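PDB 5K3W: CpuTA1 from Curtobacterium pusillum, which belongs to the class IV aminotransferase family, a group of fold-type IV proteins built round a pyridoxal-5'-phosphate cofactor. Local coordinates for residues Asp141-Thr153 with Val272-Arg284. Residues are numbered along the deposited sequence; the frame is centred on the assembly and turned at random.
Sequences DFSQQRLGIRVVT and VRQAAPITALDDR
Phe142 lays one face of its ring over the aliphatic part of Arg273 in a CH-pi contact: Arg273 CB stands 3.9 Å from the centroid of the Phe142 ring, over its centre, while Val272 CG1 abuts the ring edge at CE2. Arg273 swings CG away from its backbone N (chi1 -176°), passes across the ring and bends at chi3, bringing NH1 to Gln145 OE1 (3.1 Å). That bond lies in the guanidinium plane but reaches the amide oxygen from above its carbonyl plane; NH2 of the same arginine forms a salt bridge with Asp195. Arg146 extends the other way: NE donates to Arg273 O (2.9 Å) and NH2 to Val272 O (3.1 Å), with Gln274 CG over one guanidinium face and Glu113 pairing with NH2.

Beyond Gly148, strand 149-155, which lies between 195-199 and 280-281, pairs in parallel with the chain on both sides of the corner at Thr279, joining the different sheets of 274-278 and 280-281. Ile149 N bonds Pro277 O, Val151 N bonds Ala280 O (2.7 Å), and Asp282 N returns to Val151 O. Val151 CG2 packs on Ile278 CG1, and Val151 CG1 on Leu281 CD1 (3.7 Å). At the far end Asp282 OD1 accepts from Thr153 N (2.8 Å), and its carboxylate also pairs with Arg261. The Val272 side chain lies about 7 Å from the bound pyridoxal-5'-phosphate. Arg146 and Arg273 thus bind backbone carbonyls and an amide, and Glu113 and Asp195 probably offset their charge.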
loop_
_atom_site.group_PDB
_atom_site.type_symbol
_atom_site.label_atom_id
_atom_site.label_comp_id
_atom_site.label_asym_id
_atom_site.label_seq_id
_atom_site.Cartn_x
_atom_site.Cartn_y
_atom_site.Cartn_z
ATOM N N ASP A 141 -17.944 11.153 13.333
ATOM C CA ASP A 141 -19.371 10.992 13.602
ATOM C C ASP A 141 -19.989 10.096 12.528
ATOM O O ASP A 141 -20.083 10.487 11.361
ATOM C CB ASP A 141 -20.039 12.362 13.645
ATOM C CG ASP A 141 -21.525 12.291 13.933
ATOM O OD1 ASP A 141 -22.109 11.183 13.921
ATOM O OD2 ASP A 141 -22.119 13.365 14.149
ATOM N N PHE A 142 -20.412 8.894 12.921
ATOM C CA PHE A 142 -21.003 7.924 12.002
ATOM C C PHE A 142 -22.501 7.725 12.231
ATOM O O PHE A 142 -23.060 6.723 11.778
ATOM C CB PHE A 142 -20.302 6.572 12.122
ATOM C CG PHE A 142 -18.910 6.547 11.572
ATOM C CD1 PHE A 142 -18.692 6.627 10.199
ATOM C CD2 PHE A 142 -17.822 6.396 12.418
ATOM C CE1 PHE A 142 -17.413 6.586 9.680
ATOM C CE2 PHE A 142 -16.539 6.347 11.911
ATOM C CZ PHE A 142 -16.335 6.449 10.537
ATOM N N SER A 143 -23.164 8.647 12.934
ATOM C CA SER A 143 -24.567 8.432 13.272
ATOM C C SER A 143 -25.420 8.262 12.024
ATOM O O SER A 143 -26.337 7.431 11.994
ATOM C CB SER A 143 -25.088 9.592 14.112
ATOM O OG SER A 143 -24.780 10.816 13.477
ATOM N N GLN A 144 -25.148 9.053 10.991
ATOM C CA GLN A 144 -25.936 8.946 9.769
ATOM C C GLN A 144 -25.679 7.612 9.064
ATOM O O GLN A 144 -26.624 6.901 8.700
ATOM C CB GLN A 144 -25.624 10.133 8.855
ATOM C CG GLN A 144 -26.691 10.405 7.836
ATOM C CD GLN A 144 -28.058 10.529 8.476
ATOM O OE1 GLN A 144 -28.199 11.101 9.567
ATOM N NE2 GLN A 144 -29.077 9.972 7.815
ATOM N N GLN A 145 -24.400 7.245 8.878
ATOM C CA GLN A 145 -24.086 5.982 8.213
ATOM C C GLN A 145 -24.671 4.786 8.969
ATOM O O GLN A 145 -25.093 3.804 8.346
ATOM C CB GLN A 145 -22.565 5.836 8.033
ATOM C CG GLN A 145 -21.898 7.041 7.337
ATOM C CD GLN A 145 -20.840 6.672 6.277
ATOM O OE1 GLN A 145 -19.965 5.817 6.485
ATOM N NE2 GLN A 145 -20.924 7.338 5.129
ATOM N N ARG A 146 -24.737 4.856 10.302
ATOM C CA ARG A 146 -25.366 3.785 11.063
ATOM C C ARG A 146 -26.851 3.629 10.751
ATOM O O ARG A 146 -27.432 2.600 11.117
ATOM C CB ARG A 146 -25.160 4.014 12.559
ATOM C CG ARG A 146 -23.718 3.861 12.974
ATOM C CD ARG A 146 -23.489 4.094 14.452
ATOM N NE ARG A 146 -22.053 4.090 14.703
ATOM C CZ ARG A 146 -21.470 4.509 15.815
ATOM N NH1 ARG A 146 -22.190 4.981 16.823
ATOM N NH2 ARG A 146 -20.149 4.462 15.912
ATOM N N LEU A 147 -27.473 4.596 10.068
ATOM C CA LEU A 147 -28.867 4.462 9.663
ATOM C C LEU A 147 -29.042 3.984 8.228
ATOM O O LEU A 147 -30.140 3.533 7.876
ATOM C CB LEU A 147 -29.609 5.795 9.829
ATOM C CG LEU A 147 -29.609 6.460 11.214
ATOM C CD1 LEU A 147 -30.456 7.718 11.199
ATOM C CD2 LEU A 147 -30.073 5.507 12.294
ATOM N N GLY A 148 -28.003 4.074 7.398
ATOM C CA GLY A 148 -28.086 3.614 6.023
ATOM C C GLY A 148 -26.991 4.139 5.114
ATOM O O GLY A 148 -26.600 5.305 5.225
ATOM N N ILE A 149 -26.485 3.279 4.219
ATOM C CA ILE A 149 -25.496 3.639 3.210
ATOM C C ILE A 149 -25.887 2.988 1.889
ATOM O O ILE A 149 -26.486 1.909 1.864
ATOM C CB ILE A 149 -24.061 3.190 3.584
ATOM C CG1 ILE A 149 -24.049 1.716 3.992
ATOM C CG2 ILE A 149 -23.450 4.063 4.664
ATOM C CD1 ILE A 149 -22.650 1.160 4.214
ATOM N N ARG A 150 -25.537 3.649 0.786
ATOM C CA ARG A 150 -25.606 3.055 -0.542
ATOM C C ARG A 150 -24.257 2.443 -0.916
ATOM O O ARG A 150 -23.202 3.052 -0.708
ATOM C CB ARG A 150 -25.998 4.107 -1.581
ATOM C CG ARG A 150 -27.302 4.832 -1.284
ATOM C CD ARG A 150 -27.626 5.897 -2.345
ATOM N NE ARG A 150 -27.740 5.366 -3.705
ATOM C CZ ARG A 150 -28.835 4.802 -4.211
ATOM N NH1 ARG A 150 -29.930 4.671 -3.480
ATOM N NH2 ARG A 150 -28.833 4.349 -5.453
ATOM N N VAL A 151 -24.292 1.244 -1.490
ATOM C CA VAL A 151 -23.071 0.510 -1.779
ATOM C C VAL A 151 -23.074 0.035 -3.231
ATOM O O VAL A 151 -24.125 -0.165 -3.844
ATOM C CB VAL A 151 -22.902 -0.676 -0.791
ATOM C CG1 VAL A 151 -21.578 -1.404 -1.023
ATOM C CG2 VAL A 151 -22.988 -0.175 0.650
ATOM N N VAL A 152 -21.880 -0.160 -3.780
ATOM C CA VAL A 152 -21.721 -0.698 -5.124
ATOM C C VAL A 152 -20.736 -1.851 -5.060
ATOM O O VAL A 152 -19.871 -1.898 -4.183
ATOM C CB VAL A 152 -21.248 0.379 -6.127
ATOM C CG1 VAL A 152 -22.274 1.479 -6.233
ATOM C CG2 VAL A 152 -19.917 0.971 -5.692
ATOM N N THR A 153 -20.875 -2.795 -5.981
ATOM C CA THR A 153 -19.902 -3.875 -6.088
ATOM C C THR A 153 -18.806 -3.498 -7.081
ATOM O O THR A 153 -19.069 -2.890 -8.126
ATOM C CB THR A 153 -20.567 -5.195 -6.495
ATOM O OG1 THR A 153 -21.420 -4.991 -7.620
ATOM C CG2 THR A 153 -21.389 -5.739 -5.359
ATOM N N VAL A 272 -14.957 1.024 14.046
ATOM C CA VAL A 272 -15.339 2.376 14.456
ATOM C C VAL A 272 -16.753 2.722 14.012
ATOM O O VAL A 272 -17.551 3.241 14.798
ATOM C CB VAL A 272 -14.325 3.407 13.929
ATOM C CG1 VAL A 272 -14.827 4.814 14.205
ATOM C CG2 VAL A 272 -12.997 3.204 14.605
ATOM N N ARG A 273 -17.090 2.466 12.747
ATOM C CA ARG A 273 -18.441 2.753 12.281
ATOM C C ARG A 273 -19.462 1.791 12.887
ATOM O O ARG A 273 -20.643 2.141 13.010
ATOM C CB ARG A 273 -18.478 2.698 10.751
ATOM C CG ARG A 273 -19.811 3.084 10.144
ATOM C CD ARG A 273 -19.706 3.240 8.632
ATOM N NE ARG A 273 -19.314 1.991 7.992
ATOM C CZ ARG A 273 -19.103 1.856 6.688
ATOM N NH1 ARG A 273 -19.256 2.899 5.892
ATOM N NH2 ARG A 273 -18.734 0.683 6.187
ATOM N N GLN A 274 -19.023 0.602 13.292
ATOM C CA GLN A 274 -19.915 -0.434 13.793
ATOM C C GLN A 274 -20.753 -0.977 12.634
ATOM O O GLN A 274 -20.194 -1.342 11.595
ATOM C CB GLN A 274 -20.764 0.107 14.942
ATOM C CG GLN A 274 -19.939 0.762 16.068
ATOM C CD GLN A 274 -19.170 -0.232 16.986
ATOM O OE1 GLN A 274 -19.260 -1.458 16.852
ATOM N NE2 GLN A 274 -18.413 0.320 17.925
ATOM N N ALA A 275 -22.074 -1.047 12.770
ATOM C CA ALA A 275 -22.913 -1.679 11.756
ATOM C C ALA A 275 -23.582 -0.614 10.896
ATOM O O ALA A 275 -24.363 0.197 11.403
ATOM C CB ALA A 275 -23.964 -2.584 12.394
ATOM N N ALA A 276 -23.284 -0.623 9.601
ATOM C CA ALA A 276 -23.926 0.295 8.668
ATOM C C ALA A 276 -24.859 -0.478 7.747
ATOM O O ALA A 276 -24.383 -1.244 6.891
ATOM C CB ALA A 276 -22.880 1.057 7.856
ATOM N N PRO A 277 -26.174 -0.310 7.868
ATOM C CA PRO A 277 -27.097 -1.073 7.015
ATOM C C PRO A 277 -27.130 -0.526 5.594
ATOM O O PRO A 277 -27.044 0.684 5.362
ATOM C CB PRO A 277 -28.450 -0.895 7.717
ATOM C CG PRO A 277 -28.354 0.451 8.374
ATOM C CD PRO A 277 -26.881 0.658 8.729
ATOM N N ILE A 278 -27.265 -1.435 4.638
ATOM C CA ILE A 278 -27.187 -1.093 3.218
ATOM C C ILE A 278 -28.592 -0.855 2.676
ATOM O O ILE A 278 -29.438 -1.754 2.699
ATOM C CB ILE A 278 -26.469 -2.193 2.418
ATOM C CG1 ILE A 278 -25.013 -2.339 2.899
ATOM C CG2 ILE A 278 -26.541 -1.872 0.931
ATOM C CD1 ILE A 278 -24.218 -3.444 2.233
ATOM N N THR A 279 -28.835 0.355 2.184
ATOM C CA THR A 279 -30.114 0.709 1.582
ATOM C C THR A 279 -30.168 0.385 0.098
ATOM O O THR A 279 -31.252 0.133 -0.439
ATOM C CB THR A 279 -30.398 2.206 1.760
ATOM O OG1 THR A 279 -29.351 2.965 1.138
ATOM C CG2 THR A 279 -30.466 2.573 3.215
ATOM N N ALA A 280 -29.029 0.409 -0.584
ATOM C CA ALA A 280 -28.987 0.097 -2.003
ATOM C C ALA A 280 -27.642 -0.539 -2.329
ATOM O O ALA A 280 -26.600 -0.142 -1.798
ATOM C CB ALA A 280 -29.229 1.351 -2.862
ATOM N N LEU A 281 -27.674 -1.543 -3.189
ATOM C CA LEU A 281 -26.462 -2.180 -3.681
ATOM C C LEU A 281 -26.537 -2.130 -5.199
ATOM O O LEU A 281 -27.412 -2.760 -5.800
ATOM C CB LEU A 281 -26.336 -3.614 -3.171
ATOM C CG LEU A 281 -25.051 -4.322 -3.609
ATOM C CD1 LEU A 281 -23.852 -3.590 -3.024
ATOM C CD2 LEU A 281 -25.041 -5.824 -3.233
ATOM N N ASP A 282 -25.645 -1.358 -5.809
ATOM C CA ASP A 282 -25.675 -1.151 -7.250
ATOM C C ASP A 282 -27.059 -0.691 -7.700
ATOM O O ASP A 282 -27.599 -1.148 -8.707
ATOM C CB ASP A 282 -25.252 -2.417 -7.986
ATOM C CG ASP A 282 -23.800 -2.768 -7.748
ATOM O OD1 ASP A 282 -22.967 -1.839 -7.589
ATOM O OD2 ASP A 282 -23.492 -3.979 -7.729
ATOM N N ASP A 283 -27.653 0.211 -6.929
ATOM C CA ASP A 283 -28.932 0.839 -7.250
ATOM C C ASP A 283 -30.136 -0.101 -7.161
ATOM O O ASP A 283 -31.266 0.354 -7.389
ATOM C CB ASP A 283 -28.910 1.487 -8.638
ATOM C CG ASP A 283 -27.914 2.631 -8.722
ATOM O OD1 ASP A 283 -27.924 3.499 -7.815
ATOM O OD2 ASP A 283 -27.110 2.651 -9.684
ATOM N N ARG A 284 -29.947 -1.384 -6.842
ATOM C CA ARG A 284 -31.059 -2.188 -6.362
ATOM C C ARG A 284 -31.317 -1.823 -4.906
ATOM O O ARG A 284 -30.376 -1.733 -4.113
ATOM C CB ARG A 284 -30.769 -3.683 -6.504
ATOM C CG ARG A 284 -31.698 -4.554 -5.655
ATOM C CD ARG A 284 -31.570 -6.056 -5.960
ATOM N NE ARG A 284 -32.257 -6.429 -7.196
ATOM C CZ ARG A 284 -31.635 -6.706 -8.337
ATOM N NH1 ARG A 284 -32.343 -7.030 -9.416
ATOM N NH2 ARG A 284 -30.300 -6.669 -8.393
HETATM O O HOH W 1 -25.899 1.657 -4.744
#